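Local atomic coordinates of extracellular subtilisin-like serine proteinase (Vibrio sp. PA-44, PDB entry 1SH7), a protein that probably hydrolyses internal peptide bonds in proteins as a secreted, calcium-binding serine endopeptidase of cold-adapted type, this chain being its subtilase catalytic domain. Residues H73-I78 and V89-V94; D113-N118 and S147-M152; G103-V108 and G132-L137. All coordinates share one frame; numbering follows the deposited sequence.

Interaction 1: H73-I78 and V89-V94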
loop_
_atom_site.group_PDB
_atom_site.type_symbol
_atom_site.label_atom_id
_atom_site.label_comp_id
_atom_site.label_asym_id
_atom_site.label_seq_id
_atom_site.Cartn_x
_atom_site.Cartn_y
_atom_site.Cartn_z
ATOM N N HIS A 73 7.950 5.043 -6.368
ATOM C CA HIS A 73 8.543 4.459 -5.164
ATOM C C HIS A 73 7.518 3.523 -4.509
ATOM O O HIS A 73 7.840 2.399 -4.156
ATOM C CB HIS A 73 8.960 5.585 -4.247
ATOM C CG HIS A 73 9.753 5.170 -3.059
ATOM N ND1 HIS A 73 9.171 4.650 -1.920
ATOM C CD2 HIS A 73 11.078 5.274 -2.801
ATOM C CE1 HIS A 73 10.113 4.429 -1.017
ATOM N NE2 HIS A 73 11.278 4.803 -1.527
ATOM N N VAL A 74 6.272 3.990 -4.448
ATOM C CA VAL A 74 5.161 3.196 -3.927
ATOM C C VAL A 74 4.962 1.961 -4.784
ATOM O O VAL A 74 4.865 0.856 -4.246
ATOM C CB VAL A 74 3.875 4.055 -3.873
ATOM C CG1 VAL A 74 2.629 3.221 -3.692
ATOM C CG2 VAL A 74 3.993 5.114 -2.763
ATOM N N ALA A 75 4.928 2.120 -6.114
ATOM C CA ALA A 75 4.755 0.970 -6.995
ATOM C C ALA A 75 5.900 -0.008 -6.835
ATOM O O ALA A 75 5.700 -1.222 -6.881
ATOM C CB ALA A 75 4.633 1.393 -8.481
ATOM N N GLY A 76 7.107 0.515 -6.631
ATOM C CA GLY A 76 8.255 -0.358 -6.408
ATOM C C GLY A 76 8.145 -1.221 -5.149
ATOM O O GLY A 76 8.619 -2.363 -5.131
ATOM N N THR A 77 7.592 -0.662 -4.072
ATOM C CA THR A 77 7.434 -1.399 -2.822
ATOM C C THR A 77 6.383 -2.509 -3.010
ATOM O O THR A 77 6.563 -3.628 -2.544
ATOM C CB THR A 77 7.091 -0.447 -1.658
ATOM O OG1 THR A 77 8.192 0.441 -1.400
ATOM C CG2 THR A 77 6.864 -1.211 -0.322
ATOM N N ILE A 78 5.350 -2.268 -3.809
ATOM C CA ILE A 78 4.379 -3.313 -4.108
ATOM C C ILE A 78 5.028 -4.401 -4.953
ATOM O O ILE A 78 4.894 -5.591 -4.642
ATOM C CB ILE A 78 3.171 -2.771 -4.885
ATOM C CG1 ILE A 78 2.481 -1.633 -4.097
ATOM C CG2 ILE A 78 2.167 -3.948 -5.217
ATOM C CD1 ILE A 78 1.286 -1.023 -4.831
ATOM N N VAL A 89 3.832 -9.128 -9.757
ATOM C CA VAL A 89 2.531 -8.486 -9.859
ATOM C C VAL A 89 2.494 -7.571 -11.083
ATOM O O VAL A 89 3.524 -7.122 -11.573
ATOM C CB VAL A 89 2.198 -7.695 -8.546
ATOM C CG1 VAL A 89 2.953 -6.410 -8.486
ATOM C CG2 VAL A 89 0.699 -7.492 -8.375
ATOM N N ASN A 90 1.300 -7.348 -11.609
ATOM C CA ASN A 90 1.087 -6.318 -12.604
ATOM C C ASN A 90 0.830 -4.983 -11.930
ATOM O O ASN A 90 0.124 -4.908 -10.912
ATOM C CB ASN A 90 -0.082 -6.708 -13.515
ATOM C CG ASN A 90 0.177 -7.996 -14.251
ATOM O OD1 ASN A 90 1.062 -8.036 -15.093
ATOM N ND2 ASN A 90 -0.573 -9.081 -13.908
ATOM N N ILE A 91 1.395 -3.916 -12.498
ATOM C CA ILE A 91 1.238 -2.568 -11.968
ATOM C C ILE A 91 0.543 -1.710 -13.022
ATOM O O ILE A 91 0.948 -1.761 -14.190
ATOM C CB ILE A 91 2.632 -1.960 -11.633
ATOM C CG1 ILE A 91 3.352 -2.763 -10.509
ATOM C CG2 ILE A 91 2.501 -0.491 -11.315
ATOM C CD1 ILE A 91 2.765 -2.545 -9.080
ATOM N N VAL A 92 -0.446 -0.912 -12.602
ATOM C CA VAL A 92 -1.111 0.057 -13.449
ATOM C C VAL A 92 -1.053 1.425 -12.796
ATOM O O VAL A 92 -1.469 1.576 -11.624
ATOM C CB VAL A 92 -2.575 -0.369 -13.771
ATOM C CG1 VAL A 92 -3.258 0.698 -14.618
ATOM C CG2 VAL A 92 -2.596 -1.709 -14.502
ATOM N N GLY A 93 -0.543 2.425 -13.538
ATOM C CA GLY A 93 -0.441 3.809 -13.055
ATOM C C GLY A 93 -1.741 4.577 -13.202
ATOM O O GLY A 93 -2.317 4.612 -14.282
ATOM N N VAL A 94 -2.235 5.156 -12.111
ATOM C CA VAL A 94 -3.424 6.028 -12.144
ATOM C C VAL A 94 -3.010 7.375 -11.580
ATOM O O VAL A 94 -2.974 7.595 -10.371
ATOM C CB VAL A 94 -4.609 5.422 -11.362
ATOM C CG1 VAL A 94 -5.869 6.261 -11.522
ATOM C CG2 VAL A 94 -4.871 3.993 -11.827
#

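Interaction 2: D113-N118 and S147-M152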
loop_
_atom_site.group_PDB
_atom_site.type_symbol
_atom_site.label_atom_id
_atom_site.label_comp_id
_atom_site.label_asym_id
_atom_site.label_seq_id
_atom_site.Cartn_x
_atom_site.Cartn_y
_atom_site.Cartn_z
ATOM N N ASP A 113 -12.860 6.111 -9.324
ATOM C CA ASP A 113 -13.915 5.638 -10.217
ATOM C C ASP A 113 -13.339 4.853 -11.409
ATOM O O ASP A 113 -13.915 3.854 -11.848
ATOM C CB ASP A 113 -14.716 6.829 -10.764
ATOM C CG ASP A 113 -15.634 7.461 -9.740
ATOM O OD1 ASP A 113 -16.247 8.506 -10.113
ATOM O OD2 ASP A 113 -15.834 7.001 -8.573
ATOM N N TRP A 114 -12.209 5.315 -11.938
ATOM C CA TRP A 114 -11.570 4.650 -13.067
ATOM C C TRP A 114 -11.115 3.234 -12.716
ATOM O O TRP A 114 -11.243 2.297 -13.512
ATOM C CB TRP A 114 -10.375 5.482 -13.553
ATOM C CG TRP A 114 -9.785 4.985 -14.804
ATOM C CD1 TRP A 114 -10.087 5.394 -16.066
ATOM C CD2 TRP A 114 -8.808 3.940 -14.948
ATOM N NE1 TRP A 114 -9.322 4.716 -16.976
ATOM C CE2 TRP A 114 -8.536 3.809 -16.320
ATOM C CE3 TRP A 114 -8.099 3.137 -14.054
ATOM C CZ2 TRP A 114 -7.597 2.901 -16.817
ATOM C CZ3 TRP A 114 -7.187 2.229 -14.549
ATOM C CH2 TRP A 114 -6.957 2.108 -15.908
ATOM N N VAL A 115 -10.575 3.091 -11.518
ATOM C CA VAL A 115 -10.178 1.764 -11.019
ATOM C C VAL A 115 -11.416 0.872 -10.866
ATOM O O VAL A 115 -11.427 -0.259 -11.348
ATOM C CB VAL A 115 -9.387 1.876 -9.694
ATOM C CG1 VAL A 115 -9.264 0.552 -9.019
ATOM C CG2 VAL A 115 -7.990 2.499 -9.944
ATOM N N ALA A 116 -12.480 1.366 -10.258
ATOM C CA ALA A 116 -13.700 0.560 -10.148
ATOM C C ALA A 116 -14.201 0.129 -11.544
ATOM O O ALA A 116 -14.555 -1.045 -11.762
ATOM C CB ALA A 116 -14.787 1.314 -9.419
ATOM N N GLN A 117 -14.149 1.046 -12.505
ATOM C CA GLN A 117 -14.682 0.755 -13.840
ATOM C C GLN A 117 -13.749 -0.140 -14.689
ATOM O O GLN A 117 -14.220 -0.835 -15.577
ATOM C CB GLN A 117 -14.984 2.038 -14.605
ATOM C CG GLN A 117 -16.159 2.829 -14.051
ATOM C CD GLN A 117 -16.183 4.277 -14.531
ATOM O OE1 GLN A 117 -15.605 4.605 -15.571
ATOM N NE2 GLN A 117 -16.843 5.145 -13.769
ATOM N N ASN A 118 -12.447 -0.138 -14.407
ATOM C CA ASN A 118 -11.490 -0.760 -15.303
ATOM C C ASN A 118 -10.740 -1.957 -14.737
ATOM O O ASN A 118 -9.978 -2.589 -15.453
ATOM C CB ASN A 118 -10.489 0.304 -15.816
ATOM C CG ASN A 118 -11.155 1.320 -16.727
ATOM O OD1 ASN A 118 -11.590 2.402 -16.277
ATOM N ND2 ASN A 118 -11.267 0.984 -17.999
ATOM N N SER A 147 -17.627 -2.296 -5.355
ATOM C CA SER A 147 -17.492 -2.846 -6.700
ATOM C C SER A 147 -16.689 -4.118 -6.702
ATOM O O SER A 147 -16.735 -4.866 -7.672
ATOM C CB SER A 147 -16.854 -1.838 -7.660
ATOM O OG SER A 147 -15.454 -2.020 -7.717
ATOM N N GLY A 148 -15.919 -4.343 -5.635
ATOM C CA GLY A 148 -15.136 -5.553 -5.496
ATOM C C GLY A 148 -13.641 -5.403 -5.451
ATOM O O GLY A 148 -12.956 -6.395 -5.473
ATOM N N VAL A 149 -13.129 -4.173 -5.407
ATOM C CA VAL A 149 -11.694 -3.924 -5.346
ATOM C C VAL A 149 -11.274 -3.431 -3.960
ATOM O O VAL A 149 -11.794 -2.408 -3.491
ATOM C CB VAL A 149 -11.299 -2.874 -6.413
ATOM C CG1 VAL A 149 -9.841 -2.426 -6.248
ATOM C CG2 VAL A 149 -11.535 -3.451 -7.803
ATOM N N SER A 150 -10.354 -4.157 -3.310
ATOM C CA SER A 150 -9.841 -3.746 -1.997
ATOM C C SER A 150 -8.970 -2.474 -2.136
ATOM O O SER A 150 -8.228 -2.340 -3.109
ATOM C CB SER A 150 -8.985 -4.864 -1.381
ATOM O OG SER A 150 -9.785 -5.971 -1.003
ATOM N N PHE A 151 -9.069 -1.562 -1.164
ATOM C CA PHE A 151 -8.340 -0.322 -1.183
ATOM C C PHE A 151 -7.465 -0.208 0.065
ATOM O O PHE A 151 -7.996 -0.267 1.196
ATOM C CB PHE A 151 -9.296 0.885 -1.251
ATOM C CG PHE A 151 -9.641 1.324 -2.664
ATOM C CD1 PHE A 151 -10.378 0.495 -3.492
ATOM C CD2 PHE A 151 -9.211 2.532 -3.145
ATOM C CE1 PHE A 151 -10.670 0.831 -4.777
ATOM C CE2 PHE A 151 -9.504 2.919 -4.417
ATOM C CZ PHE A 151 -10.252 2.069 -5.258
ATOM N N MET A 152 -6.158 -0.045 -0.161
ATOM C CA MET A 152 -5.166 0.233 0.881
ATOM C C MET A 152 -4.927 1.758 0.939
ATOM O O MET A 152 -4.673 2.367 -0.075
ATOM C CB MET A 152 -3.864 -0.502 0.595
ATOM C CG MET A 152 -4.020 -1.978 0.158
ATOM S SD MET A 152 -4.686 -3.012 1.420
ATOM C CE MET A 152 -6.337 -3.252 0.846
HETATM O O HOH W 1 -14.580 -3.193 -10.110
#

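Interaction 3: G103-V108 and G132-L137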
loop_
_atom_site.group_PDB
_atom_site.type_symbol
_atom_site.label_atom_id
_atom_site.label_comp_id
_atom_site.label_asym_id
_atom_site.label_seq_id
_atom_site.Cartn_x
_atom_site.Cartn_y
_atom_site.Cartn_z
ATOM N N GLY A 103 -2.820 17.484 -5.833
ATOM C CA GLY A 103 -3.930 17.113 -6.668
ATOM C C GLY A 103 -5.192 17.749 -6.175
ATOM O O GLY A 103 -5.206 18.535 -5.215
ATOM N N THR A 104 -6.265 17.406 -6.860
ATOM C CA THR A 104 -7.564 17.915 -6.551
ATOM C C THR A 104 -8.428 16.752 -6.095
ATOM O O THR A 104 -8.202 15.605 -6.482
ATOM C CB THR A 104 -8.173 18.580 -7.793
ATOM O OG1 THR A 104 -8.564 17.589 -8.758
ATOM C CG2 THR A 104 -7.130 19.462 -8.506
ATOM N N THR A 105 -9.424 17.071 -5.285
ATOM C CA THR A 105 -10.337 16.073 -4.742
ATOM C C THR A 105 -11.051 15.363 -5.849
ATOM O O THR A 105 -11.128 14.140 -5.849
ATOM C CB THR A 105 -11.334 16.734 -3.792
ATOM O OG1 THR A 105 -10.597 17.414 -2.768
ATOM C CG2 THR A 105 -12.150 15.700 -3.038
ATOM N N SER A 106 -11.514 16.127 -6.834
ATOM C CA SER A 106 -12.260 15.568 -7.954
ATOM C C SER A 106 -11.400 14.765 -8.917
ATOM O O SER A 106 -11.855 13.761 -9.490
ATOM C CB SER A 106 -13.059 16.678 -8.677
ATOM O OG SER A 106 -12.205 17.647 -9.187
ATOM N N GLY A 107 -10.143 15.151 -9.092
ATOM C CA GLY A 107 -9.223 14.351 -9.884
ATOM C C GLY A 107 -8.921 13.006 -9.220
ATOM O O GLY A 107 -8.818 11.989 -9.879
ATOM N N VAL A 108 -8.742 13.002 -7.903
ATOM C CA VAL A 108 -8.573 11.761 -7.153
ATOM C C VAL A 108 -9.829 10.854 -7.267
ATOM O O VAL A 108 -9.713 9.635 -7.523
ATOM C CB VAL A 108 -8.188 12.033 -5.670
ATOM C CG1 VAL A 108 -8.064 10.744 -4.903
ATOM C CG2 VAL A 108 -6.874 12.834 -5.586
ATOM N N GLY A 132 -7.767 16.760 3.863
ATOM C CA GLY A 132 -8.912 17.067 4.707
ATOM C C GLY A 132 -10.110 16.132 4.509
ATOM O O GLY A 132 -10.246 15.494 3.476
ATOM N N GLN A 133 -10.985 16.061 5.500
ATOM C CA GLN A 133 -12.216 15.273 5.410
ATOM C C GLN A 133 -13.016 15.669 4.165
ATOM O O GLN A 133 -13.258 16.857 3.925
ATOM C CB GLN A 133 -13.063 15.414 6.701
ATOM C CG GLN A 133 -12.549 14.598 7.929
ATOM C CD GLN A 133 -12.738 15.289 9.318
ATOM O OE1 GLN A 133 -12.563 16.511 9.459
ATOM N NE2 GLN A 133 -13.049 14.486 10.343
ATOM N N SER A 134 -13.405 14.664 3.363
ATOM C CA SER A 134 -14.208 14.845 2.132
ATOM C C SER A 134 -15.241 13.725 2.056
ATOM O O SER A 134 -14.879 12.595 1.814
ATOM C CB SER A 134 -13.291 14.799 0.900
ATOM O OG SER A 134 -13.980 14.736 -0.351
ATOM N N THR A 135 -16.531 13.999 2.262
ATOM C CA THR A 135 -17.508 12.923 2.115
ATOM C C THR A 135 -17.600 12.445 0.661
ATOM O O THR A 135 -17.855 11.270 0.423
ATOM C CB THR A 135 -18.907 13.252 2.705
ATOM O OG1 THR A 135 -19.577 14.217 1.895
ATOM C CG2 THR A 135 -18.769 13.898 4.095
ATOM N N ALA A 136 -17.336 13.324 -0.297
ATOM C CA ALA A 136 -17.388 12.934 -1.708
ATOM C C ALA A 136 -16.297 11.919 -2.055
ATOM O O ALA A 136 -16.578 10.904 -2.710
ATOM C CB ALA A 136 -17.294 14.136 -2.616
ATOM N N LEU A 137 -15.068 12.183 -1.629
ATOM C CA LEU A 137 -13.969 11.214 -1.838
ATOM C C LEU A 137 -14.202 9.915 -1.057
ATOM O O LEU A 137 -13.943 8.822 -1.568
ATOM C CB LEU A 137 -12.636 11.829 -1.420
ATOM C CG LEU A 137 -11.359 10.993 -1.564
ATOM C CD1 LEU A 137 -11.207 10.367 -2.979
ATOM C CD2 LEU A 137 -10.131 11.871 -1.184
#

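Interaction 1: H73-I78 and V89-V94
Ala75 and Ile91 bring their CA atoms to 7.0 Å, and one helical turn later Ile78 and Val89 follow at 8.0 Å, as helix 70-79 lies over the start of strand 90-95. The pair belongs to the beta-alpha-beta crossover in which strand 51-56, helix 70-79 and parallel strand 90-95 follow one another; in subtilisins this crossover is the unusual left-handed one. The contact is buried and purely apolar between side chains. Ile91 reaches the helix with both branches: CG2 meets the methyl of Ala75, CB, at 4.0 Å, while the longer branch ends between Ala75 and Ile78. Val89, just before the strand, holds CG1 between its own backbone N and carbonyl carbon (chi1 77°), and from there CG1 approaches Ile78 CG2 at 4.2 Å. Helix 219-236 also packs against this helix, Val74 and Ile78 touching Pro224. Ala75 also packs on Val40 and Phe47, and its side chain lies about 8 Å from that of Asp37, the predicted charge-relay aspartate. Bent back at chi2 -74°, Ile91 places CD1 3.9 Å from Ala75 O and 4.2 Å from Ile78 CG2.

Interaction 2: D113-N118 and S147-M152
Near its C-terminal end, helix 105-118 passes the turn leading into strand 150-154, the backbones coming closest where Ala116 CA lies 6.2 Å from Ser147 CA. Gly148, with a positive phi of 117°, closes helix 135-146 in a Schellman motif and sends the chain back toward the sheet. Nearer the surface, Ala116 CB rests 3.8 Å from Ser147 OG. A water joins the same two residues, donating one hydrogen bond to Ala116 O at 2.7 Å and another to Ser147 OG at 2.8 Å. Ser147 OG thus has two partners, the water and Ala144 O. Deeper in, Val115 does the work with a single methyl. Its CG1, set anti to the backbone N (chi1 166°), touches Val149 CG1 at 4.1 Å, the two side chains crossing at about a right angle. The same methyl approaches Phe151 CZ obliquely at 4.2 Å, the valine and the phenylalanine running past each other in opposite directions. The ring of Phe151 has Val149 O at its edge, in plane, and reaches Ala144 and Ile145 of helix 135-146 as well as Ile36 of strand 32-37 in the same sheet. A calcium ion bound by Pro171, Gly173 and Asp196 lies about 9 Å from the side chain of Phe151. Helix packed on parallel strands in this way is the layered alpha/beta packing of the subtilase fold, whose central parallel sheet has helices on both faces.

Interaction 3: G103-V108 and G132-L137
The side chain of Leu137, in the first turn of helix 135-146, faces the start of helix 105-118, where Thr105 CA stands 6.7 Å from Leu137 CA. From CB outward, CB meets Thr105 CG2 at 4.2 Å, and CG, the branch point, set anti to the backbone N (chi1 -180°), directs the two methyls toward Val108. At the tip, CD1 presses on Val108 CG1 at 3.7 Å, while CD2 stays 4.4 Å from that same methyl, so both ends of the fork lie near Val108. Thr105 spends its methyl on a second neighbour too, CG2 lying 3.4 Å from Ser134 OG. Ser134 is the N-cap residue of helix 135-146, its OG accepting from Leu137 N over 3.1 Å in a nearly straight bond of 165°. Thr104 caps helix 105-118 likewise, its OG1 taking the N-H of Gly107. Each helix start is thus closed by a hydroxyl of its own, and the two are joined only by apolar and methyl-to-oxygen contacts, buried at Val108 and Leu137 and open to solvent at Thr105. Val108 also reaches Val96 in the loop beyond strand 90-95. The N-terminal turns of helices 105-118 and 135-146 thus pack on each other, and Ile109, next in helix 105-118, continues the packing by touching Ala136 and Leu137.

From the N terminus, interaction 1 closes first, within the crossover that leads into strand 90-95, before either of the others opens. The chain then enters helix 105-118, whose first turn opens interaction 3 and whose last turns open interaction 2. After strand 123-127, interaction 3 closes at the start of helix 135-146 and interaction 2 at the way into strand 150-154, so these two cross. They hold opposite ends of helix 105-118. Interactions 1 and 2 also touch directly, Val94 CG2 lying 3.9 Å from Val115 CG2, whereas interaction 3 touches neither. Interactions 1 and 2 pack helices from the two faces on the central sheet, and interaction 3 joins two helix starts.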